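Local coordinates for protein xylulose kinase (PDB 2ITM) that phosphorylates D-xylulose to D-xylulose 5-phosphate with ATP, working as a homodimeric sugar kinase of the FGGY family, at residues D167-A172 / C278-Q283; A180-S185 / L202-E207; I314-Q319 / G357-A362. All coordinates share one frame; numbering follows the deposited sequence.

Interaction 1 (D167-A172 / C278-Q283); sequences DMSDAA and CHALPQ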
loop_
_atom_site.group_PDB
_atom_site.type_symbol
_atom_site.label_atom_id
_atom_site.label_comp_id
_atom_site.label_asym_id
_atom_site.label_seq_id
_atom_site.Cartn_x
_atom_site.Cartn_y
_atom_site.Cartn_z
ATOM N N ASP A 167 31.789 -24.275 -21.267
ATOM C CA ASP A 167 31.526 -23.490 -22.451
ATOM C C ASP A 167 31.651 -21.994 -22.191
ATOM O O ASP A 167 31.637 -21.560 -21.076
ATOM C CB ASP A 167 30.155 -23.826 -23.019
ATOM C CG ASP A 167 29.046 -23.128 -22.298
ATOM O OD1 ASP A 167 28.536 -22.146 -22.825
ATOM O OD2 ASP A 167 28.617 -23.496 -21.203
ATOM N N MET A 168 31.749 -21.223 -23.262
ATOM C CA MET A 168 31.966 -19.784 -23.178
ATOM C C MET A 168 30.837 -18.992 -22.471
ATOM O O MET A 168 31.070 -17.989 -21.839
ATOM C CB MET A 168 32.242 -19.205 -24.561
ATOM C CG MET A 168 33.459 -19.804 -25.255
ATOM S SD MET A 168 35.006 -19.479 -24.421
ATOM C CE MET A 168 36.121 -20.273 -25.529
ATOM N N SER A 169 29.604 -19.452 -22.606
ATOM C CA SER A 169 28.472 -18.790 -22.003
ATOM C C SER A 169 28.413 -18.945 -20.490
ATOM O O SER A 169 28.113 -18.002 -19.809
ATOM C CB SER A 169 27.154 -19.204 -22.674
ATOM O OG SER A 169 26.691 -20.450 -22.219
ATOM N N ASP A 170 28.690 -20.142 -20.015
ATOM C CA ASP A 170 28.748 -20.380 -18.586
ATOM C C ASP A 170 30.013 -19.754 -17.988
ATOM O O ASP A 170 29.969 -19.115 -16.955
ATOM C CB ASP A 170 28.699 -21.889 -18.308
ATOM C CG ASP A 170 27.628 -22.267 -17.265
ATOM O OD1 ASP A 170 27.569 -23.466 -16.926
ATOM O OD2 ASP A 170 26.843 -21.469 -16.741
ATOM N N ALA A 171 31.142 -19.958 -18.673
ATOM C CA ALA A 171 32.423 -19.421 -18.257
ATOM C C ALA A 171 32.418 -17.895 -18.130
ATOM O O ALA A 171 33.044 -17.357 -17.246
ATOM C CB ALA A 171 33.522 -19.880 -19.185
ATOM N N ALA A 172 31.719 -17.221 -19.025
ATOM C CA ALA A 172 31.597 -15.785 -18.951
ATOM C C ALA A 172 31.031 -15.345 -17.606
ATOM O O ALA A 172 31.402 -14.313 -17.078
ATOM C CB ALA A 172 30.756 -15.278 -20.071
ATOM N N CYS A 278 29.499 -14.150 -23.378
ATOM C CA CYS A 278 29.562 -14.979 -24.559
ATOM C C CYS A 278 28.261 -15.752 -24.740
ATOM O O CYS A 278 27.612 -16.105 -23.778
ATOM C CB CYS A 278 30.772 -15.919 -24.508
ATOM S SG CYS A 278 32.386 -15.140 -24.400
ATOM N N HIS A 279 27.883 -15.984 -25.986
ATOM C CA HIS A 279 26.797 -16.897 -26.318
ATOM C C HIS A 279 27.315 -18.332 -26.431
ATOM O O HIS A 279 28.494 -18.550 -26.598
ATOM C CB HIS A 279 26.123 -16.454 -27.621
ATOM C CG HIS A 279 24.736 -16.979 -27.815
ATOM N ND1 HIS A 279 24.132 -17.846 -26.935
ATOM C CD2 HIS A 279 23.831 -16.749 -28.789
ATOM C CE1 HIS A 279 22.918 -18.130 -27.361
ATOM N NE2 HIS A 279 22.712 -17.478 -28.487
ATOM N N ALA A 280 26.410 -19.296 -26.351
ATOM C CA ALA A 280 26.772 -20.703 -26.398
ATOM C C ALA A 280 27.062 -21.200 -27.815
ATOM O O ALA A 280 27.099 -22.388 -28.073
ATOM C CB ALA A 280 25.702 -21.551 -25.745
ATOM N N LEU A 281 27.223 -20.248 -28.725
ATOM C CA LEU A 281 27.667 -20.585 -30.065
ATOM C C LEU A 281 28.928 -19.838 -30.437
ATOM O O LEU A 281 29.249 -18.818 -29.858
ATOM C CB LEU A 281 26.558 -20.314 -31.079
ATOM C CG LEU A 281 25.279 -21.130 -30.957
ATOM C CD1 LEU A 281 24.124 -20.431 -31.599
ATOM C CD2 LEU A 281 25.456 -22.537 -31.503
ATOM N N PRO A 282 29.633 -20.363 -31.424
ATOM C CA PRO A 282 30.910 -19.796 -31.830
ATOM C C PRO A 282 30.731 -18.414 -32.427
ATOM O O PRO A 282 29.790 -18.178 -33.155
ATOM C CB PRO A 282 31.401 -20.789 -32.872
ATOM C CG PRO A 282 30.728 -22.062 -32.501
ATOM C CD PRO A 282 29.390 -21.661 -32.066
ATOM N N GLN A 283 31.623 -17.511 -32.055
ATOM C CA GLN A 283 31.599 -16.136 -32.506
ATOM C C GLN A 283 30.251 -15.449 -32.263
ATOM O O GLN A 283 29.823 -14.621 -33.045
ATOM C CB GLN A 283 32.007 -16.038 -33.967
ATOM C CG GLN A 283 33.469 -16.289 -34.226
ATOM C CD GLN A 283 34.371 -15.260 -33.589
ATOM O OE1 GLN A 283 34.478 -14.147 -34.077
ATOM N NE2 GLN A 283 35.026 -15.634 -32.509
#
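Close packing in the protein interior, with small side chains and backbone in place of polar bonds, sets M168, S169 and A172 of the short helix 168-172 against C278 and A280, where strand 275-278 runs into a loop. The fit is tight enough to bring CA of S169 within 4.7 Å of CA of C278. C278 does most of the touching: its CB lies 3.4 Å from M168 O and meets M168 CB, while its backbone N faces the methyl of A172. The SG of C278 stands beside its own backbone N (chi1 -60°), farther from the helix than CB. Both CA and CB of S169 lie 3.3 Å from C278 O, the former in a CA-H...O contact. The hydroxyl OG of S169, 3.8 Å from A280 CB, is tied back to D167, the N-cap of the helix. D167 OD1 takes S169 OG at 2.6 Å on its syn lone pair and S169 N from above the carboxylate plane; a weak bond from D170 N is added. D167 OD2 forms a salt bridge with K153, and S169 OG also bonds G232 N. An alanine in place of D167 would probably leave the first turn of the helix uncapped, K153 short of one charged partner and the S169 hydroxyl freer to turn. The side chain of S169 is about 6 Å from that of the substrate-binding M77, and the contact probably joins the two actin-like halves of the FGGY kinase fold near the sugar site.

Interaction 2 (A180-S185 / L202-E207); sequences AKRDWS and LYEGSE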
loop_
_atom_site.group_PDB
_atom_site.type_symbol
_atom_site.label_atom_id
_atom_site.label_comp_id
_atom_site.label_asym_id
_atom_site.label_seq_id
_atom_site.Cartn_x
_atom_site.Cartn_y
_atom_site.Cartn_z
ATOM N N ALA A 180 35.570 -10.698 -24.502
ATOM C CA ALA A 180 36.033 -10.362 -25.847
ATOM C C ALA A 180 36.858 -11.468 -26.473
ATOM O O ALA A 180 36.704 -11.771 -27.621
ATOM C CB ALA A 180 36.820 -9.071 -25.828
ATOM N N LYS A 181 37.740 -12.062 -25.686
ATOM C CA LYS A 181 38.767 -12.969 -26.218
ATOM C C LYS A 181 38.372 -14.432 -26.122
ATOM O O LYS A 181 39.067 -15.297 -26.620
ATOM C CB LYS A 181 40.113 -12.728 -25.539
ATOM C CG LYS A 181 40.670 -11.334 -25.742
ATOM C CD LYS A 181 42.177 -11.317 -25.607
ATOM C CE LYS A 181 42.709 -9.910 -25.394
ATOM N NZ LYS A 181 43.948 -9.912 -24.603
ATOM N N ARG A 182 37.239 -14.697 -25.489
ATOM C CA ARG A 182 36.753 -16.058 -25.315
ATOM C C ARG A 182 37.807 -16.947 -24.666
ATOM O O ARG A 182 37.992 -18.092 -25.041
ATOM C CB ARG A 182 36.266 -16.636 -26.622
ATOM C CG ARG A 182 35.314 -15.714 -27.384
ATOM C CD ARG A 182 34.770 -16.258 -28.681
ATOM N NE ARG A 182 33.627 -17.135 -28.490
ATOM C CZ ARG A 182 32.390 -16.733 -28.276
ATOM N NH1 ARG A 182 32.086 -15.438 -28.205
ATOM N NH2 ARG A 182 31.436 -17.624 -28.107
ATOM N N ASP A 183 38.489 -16.393 -23.675
ATOM C CA ASP A 183 39.557 -17.090 -22.971
ATOM C C ASP A 183 39.704 -16.509 -21.564
ATOM O O ASP A 183 39.336 -15.376 -21.321
ATOM C CB ASP A 183 40.866 -16.973 -23.761
ATOM C CG ASP A 183 42.005 -17.741 -23.138
ATOM O OD1 ASP A 183 41.757 -18.742 -22.448
ATOM O OD2 ASP A 183 43.186 -17.408 -23.285
ATOM N N TRP A 184 40.240 -17.302 -20.648
ATOM C CA TRP A 184 40.450 -16.854 -19.287
ATOM C C TRP A 184 41.293 -15.581 -19.226
ATOM O O TRP A 184 42.109 -15.331 -20.099
ATOM C CB TRP A 184 41.068 -17.954 -18.419
ATOM C CG TRP A 184 40.336 -19.284 -18.387
ATOM C CD1 TRP A 184 40.767 -20.448 -18.908
ATOM C CD2 TRP A 184 39.077 -19.575 -17.767
ATOM N NE1 TRP A 184 39.861 -21.449 -18.680
ATOM C CE2 TRP A 184 38.811 -20.937 -17.977
ATOM C CE3 TRP A 184 38.147 -18.821 -17.053
ATOM C CZ2 TRP A 184 37.666 -21.549 -17.513
ATOM C CZ3 TRP A 184 37.013 -19.439 -16.595
ATOM C CH2 TRP A 184 36.780 -20.783 -16.824
ATOM N N SER A 185 41.055 -14.785 -18.191
ATOM C CA SER A 185 41.800 -13.565 -17.929
ATOM C C SER A 185 42.768 -13.732 -16.772
ATOM O O SER A 185 42.360 -13.854 -15.627
ATOM C CB SER A 185 40.848 -12.417 -17.623
ATOM O OG SER A 185 41.489 -11.372 -16.918
ATOM N N LEU A 202 38.106 -24.654 -21.908
ATOM C CA LEU A 202 37.014 -23.904 -22.502
ATOM C C LEU A 202 36.686 -24.400 -23.898
ATOM O O LEU A 202 37.579 -24.661 -24.674
ATOM C CB LEU A 202 37.335 -22.423 -22.541
ATOM C CG LEU A 202 37.495 -21.708 -21.205
ATOM C CD1 LEU A 202 38.227 -20.399 -21.363
ATOM C CD2 LEU A 202 36.159 -21.504 -20.533
ATOM N N TYR A 203 35.409 -24.507 -24.169
ATOM C CA TYR A 203 34.940 -24.850 -25.496
ATOM C C TYR A 203 33.828 -23.902 -25.915
ATOM O O TYR A 203 33.300 -23.169 -25.104
ATOM C CB TYR A 203 34.428 -26.286 -25.525
ATOM C CG TYR A 203 35.466 -27.354 -25.304
ATOM C CD1 TYR A 203 36.072 -27.516 -24.078
ATOM C CD2 TYR A 203 35.829 -28.211 -26.323
ATOM C CE1 TYR A 203 37.015 -28.502 -23.874
ATOM C CE2 TYR A 203 36.760 -29.195 -26.131
ATOM C CZ TYR A 203 37.357 -29.341 -24.907
ATOM O OH TYR A 203 38.290 -30.322 -24.722
ATOM N N GLU A 204 33.468 -23.936 -27.186
ATOM C CA GLU A 204 32.187 -23.403 -27.626
ATOM C C GLU A 204 31.062 -24.391 -27.363
ATOM O O GLU A 204 31.293 -25.578 -27.286
ATOM C CB GLU A 204 32.242 -23.009 -29.094
ATOM C CG GLU A 204 33.357 -22.050 -29.447
ATOM C CD GLU A 204 33.120 -20.641 -28.950
ATOM O OE1 GLU A 204 31.992 -20.314 -28.588
ATOM O OE2 GLU A 204 34.073 -19.860 -28.928
ATOM N N GLY A 205 29.853 -23.885 -27.196
ATOM C CA GLY A 205 28.722 -24.695 -26.784
ATOM C C GLY A 205 28.510 -25.944 -27.607
ATOM O O GLY A 205 28.101 -26.964 -27.082
ATOM N N SER A 206 28.810 -25.851 -28.895
ATOM C CA SER A 206 28.439 -26.859 -29.875
ATOM C C SER A 206 29.550 -27.873 -30.129
ATOM O O SER A 206 29.404 -28.762 -30.946
ATOM C CB SER A 206 28.035 -26.190 -31.187
ATOM O OG SER A 206 28.913 -25.140 -31.513
ATOM N N GLU A 207 30.648 -27.724 -29.404
ATOM C CA GLU A 207 31.806 -28.596 -29.513
ATOM C C GLU A 207 31.764 -29.758 -28.513
ATOM O O GLU A 207 31.208 -29.638 -27.436
ATOM C CB GLU A 207 33.087 -27.785 -29.331
ATOM C CG GLU A 207 33.354 -26.789 -30.438
ATOM C CD GLU A 207 34.539 -25.884 -30.163
ATOM O OE1 GLU A 207 34.932 -25.138 -31.075
ATOM O OE2 GLU A 207 35.075 -25.907 -29.046
#
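In a small antiparallel hairpin of strands 177-178 and 183-184 with a G1 beta bulge, where R182 and D183 both face D178, R182 and W184 meet L202 of strand 201-203 and E204 just after it. R182 and E204 form a side-on, two-pronged salt bridge. NE of R182 reaches E204 OE2 at 2.8 Å, and NH2 of R182 reaches E204 OE1 at the same distance, 2.8 Å. Both bonds are nearly straight. Each carboxylate oxygen offers its syn lone pair, and the two planes lie only 17° apart, so the guanidinium is gripped along its edge and held against rotation. A bend at chi2 of E204 (-73°) sets its CD toward the arginine. NH1 of R182 goes instead to R284 O, and W285 makes a cation-pi contact with the same guanidinium, fixing it from more than one direction. The touching parts of the two segments run in nearly opposite directions, yet they are joined by side chains: strand 201-203 pairs in parallel with 165-167, and the hairpin forms a sheet of its own, both within the N-terminal FGGY kinase domain. At L202, two residues before the glutamate, the contact turns apolar. L202 lays CD1 over one face of the W184 indole, a CH-pi contact 3.4 Å from the centroid of the five-membered ring and 14° off its normal. Its other methyl, CD2, meets the six-membered ring at CZ2 of W184, 3.4 Å away, so the forked leucine spans both rings. D183 OD1 comes within 4.0 Å of L202 CD1, but its charge is matched by R196.

Interaction 3 (I314-Q319 / G357-A362); sequences IAAAQQ and GPNELA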
loop_
_atom_site.group_PDB
_atom_site.type_symbol
_atom_site.label_atom_id
_atom_site.label_comp_id
_atom_site.label_asym_id
_atom_site.label_seq_id
_atom_site.Cartn_x
_atom_site.Cartn_y
_atom_site.Cartn_z
ATOM N N ILE A 314 -7.944 -9.821 -17.632
ATOM C CA ILE A 314 -7.674 -9.024 -18.830
ATOM C C ILE A 314 -8.975 -8.423 -19.296
ATOM O O ILE A 314 -8.995 -7.437 -20.017
ATOM C CB ILE A 314 -7.005 -9.892 -19.898
ATOM C CG1 ILE A 314 -5.613 -9.390 -20.234
ATOM C CG2 ILE A 314 -7.822 -9.900 -21.145
ATOM C CD1 ILE A 314 -4.554 -9.917 -19.314
ATOM N N ALA A 315 -10.092 -9.028 -18.858
ATOM C CA ALA A 315 -11.399 -8.526 -19.239
ATOM C C ALA A 315 -11.908 -7.455 -18.298
ATOM O O ALA A 315 -12.564 -6.517 -18.724
ATOM C CB ALA A 315 -12.393 -9.653 -19.337
ATOM N N ALA A 316 -11.619 -7.597 -17.014
ATOM C CA ALA A 316 -12.003 -6.580 -16.076
ATOM C C ALA A 316 -11.459 -5.244 -16.547
ATOM O O ALA A 316 -12.132 -4.232 -16.480
ATOM C CB ALA A 316 -11.455 -6.912 -14.713
ATOM N N ALA A 317 -10.218 -5.262 -17.042
ATOM C CA ALA A 317 -9.444 -4.065 -17.267
ATOM C C ALA A 317 -10.005 -3.262 -18.426
ATOM O O ALA A 317 -9.805 -2.058 -18.515
ATOM C CB ALA A 317 -8.013 -4.428 -17.522
ATOM N N GLN A 318 -10.704 -3.941 -19.295
ATOM C CA GLN A 318 -11.318 -3.300 -20.441
ATOM C C GLN A 318 -12.614 -2.609 -20.066
ATOM O O GLN A 318 -13.074 -1.716 -20.757
ATOM C CB GLN A 318 -11.557 -4.319 -21.539
ATOM C CG GLN A 318 -10.298 -4.753 -22.226
ATOM C CD GLN A 318 -10.513 -5.955 -23.102
ATOM O OE1 GLN A 318 -11.133 -6.926 -22.686
ATOM N NE2 GLN A 318 -9.999 -5.895 -24.320
ATOM N N GLN A 319 -13.190 -3.023 -18.948
ATOM C CA GLN A 319 -14.287 -2.295 -18.337
ATOM C C GLN A 319 -13.811 -1.116 -17.498
ATOM O O GLN A 319 -14.603 -0.499 -16.816
ATOM C CB GLN A 319 -15.156 -3.245 -17.481
ATOM C CG GLN A 319 -15.845 -4.352 -18.275
ATOM C CD GLN A 319 -16.032 -4.012 -19.749
ATOM O OE1 GLN A 319 -16.869 -3.184 -20.098
ATOM N NE2 GLN A 319 -15.244 -4.643 -20.622
ATOM N N GLY A 357 -12.225 1.074 -8.690
ATOM C CA GLY A 357 -12.450 -0.309 -8.280
ATOM C C GLY A 357 -11.547 -1.287 -8.999
ATOM O O GLY A 357 -10.585 -0.892 -9.633
ATOM N N PRO A 358 -11.880 -2.568 -8.906
ATOM C CA PRO A 358 -11.007 -3.645 -9.364
ATOM C C PRO A 358 -10.691 -3.589 -10.850
ATOM O O PRO A 358 -9.627 -4.003 -11.252
ATOM C CB PRO A 358 -11.819 -4.888 -9.055
ATOM C CG PRO A 358 -12.676 -4.495 -7.953
ATOM C CD PRO A 358 -13.054 -3.087 -8.194
ATOM N N ASN A 359 -11.618 -3.079 -11.640
ATOM C CA ASN A 359 -11.401 -2.883 -13.065
ATOM C C ASN A 359 -10.244 -1.895 -13.330
ATOM O O ASN A 359 -9.364 -2.147 -14.133
ATOM C CB ASN A 359 -12.669 -2.342 -13.718
ATOM C CG ASN A 359 -13.844 -3.292 -13.610
ATOM O OD1 ASN A 359 -13.681 -4.492 -13.498
ATOM N ND2 ASN A 359 -15.040 -2.740 -13.662
ATOM N N GLU A 360 -10.290 -0.776 -12.630
ATOM C CA GLU A 360 -9.255 0.236 -12.690
ATOM C C GLU A 360 -7.932 -0.335 -12.214
ATOM O O GLU A 360 -6.911 -0.195 -12.871
ATOM C CB GLU A 360 -9.653 1.428 -11.830
ATOM C CG GLU A 360 -10.813 2.252 -12.369
ATOM C CD GLU A 360 -12.118 1.485 -12.463
ATOM O OE1 GLU A 360 -12.760 1.559 -13.511
ATOM O OE2 GLU A 360 -12.504 0.825 -11.504
ATOM N N LEU A 361 -7.975 -0.998 -11.068
ATOM C CA LEU A 361 -6.800 -1.610 -10.488
ATOM C C LEU A 361 -6.148 -2.555 -11.475
ATOM O O LEU A 361 -4.943 -2.569 -11.633
ATOM C CB LEU A 361 -7.170 -2.343 -9.210
ATOM C CG LEU A 361 -6.829 -1.556 -7.958
ATOM C CD1 LEU A 361 -7.041 -0.099 -8.183
ATOM C CD2 LEU A 361 -7.583 -2.043 -6.733
ATOM N N ALA A 362 -6.970 -3.343 -12.144
ATOM C CA ALA A 362 -6.482 -4.352 -13.054
ATOM C C ALA A 362 -5.842 -3.717 -14.270
ATOM O O ALA A 362 -4.808 -4.154 -14.727
ATOM C CB ALA A 362 -7.602 -5.270 -13.468
HETATM O O HOH W 1 -15.000 0.777 -14.542
#
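Segment 314-319, at the C-terminal part of helix 310-316, lies against the start of helix 358-381, nearest at A317 and N359, whose CA atoms are 4.8 Å apart. At that distance the two backbones are almost in touch: CA of A317 lies 3.7 Å from N359 O. Alanines line part of the close approach. A362 points its methyl toward the other segment and meets A317 CB at 4.2 Å and, a little farther off, A316 CB. N359 covers the largest area of the contact. Its CG stands beside the backbone N, anti to the carbonyl carbon (chi1 -62°), and the amide is set between A316 and Q319: OD1 is 3.5 Å from A316 CB, and ND2 is 3.9 Å from Q319 CB. OD1 also comes near A316 O, but both are acceptors and make no bond; A316 O instead receives Q319 N. The contact thus packs a short helix on the N-terminal turn of a long one, both in the C-terminal FGGY kinase domain, of the actin-like ATPase clan, and away from the sugar site. G357 is the N-cap of the long helix, and its N-H donates to E360 OE2 at 2.8 Å; the bond reaches that oxygen on its anti side, 22° out of the carboxylate plane. The same carboxylate turns its other oxygen, OE1, to a water that donates to it and to Q319 O, 2.6 Å away in each case, a bridge between the two segments. E360 OE1 also accepts from D321 N. On the dimer side, P358 and L361 pack on K303 and L304 of the second subunit.

Interactions 1 and 2 form one continuous patch, their centres about 6 Å apart, whereas interaction 3 lies on the other side of the chain's centre, about 44 and 50 Å from them, centre to centre. M168 and L281 of interaction 1 pack on R182, Y203 and E204 of interaction 2, and 180-185/202-207 is nested within the chain loop closed by 167-172/278-283. Interaction 1 is wholly buried and probably joins the two domains through backbone and small side chains. Partly buried interaction 2 stays in the N-terminal domain and adds a charged pair and an aromatic face. Interaction 3, also partly buried, is near the second subunit and combines alanine packing with a bridging water.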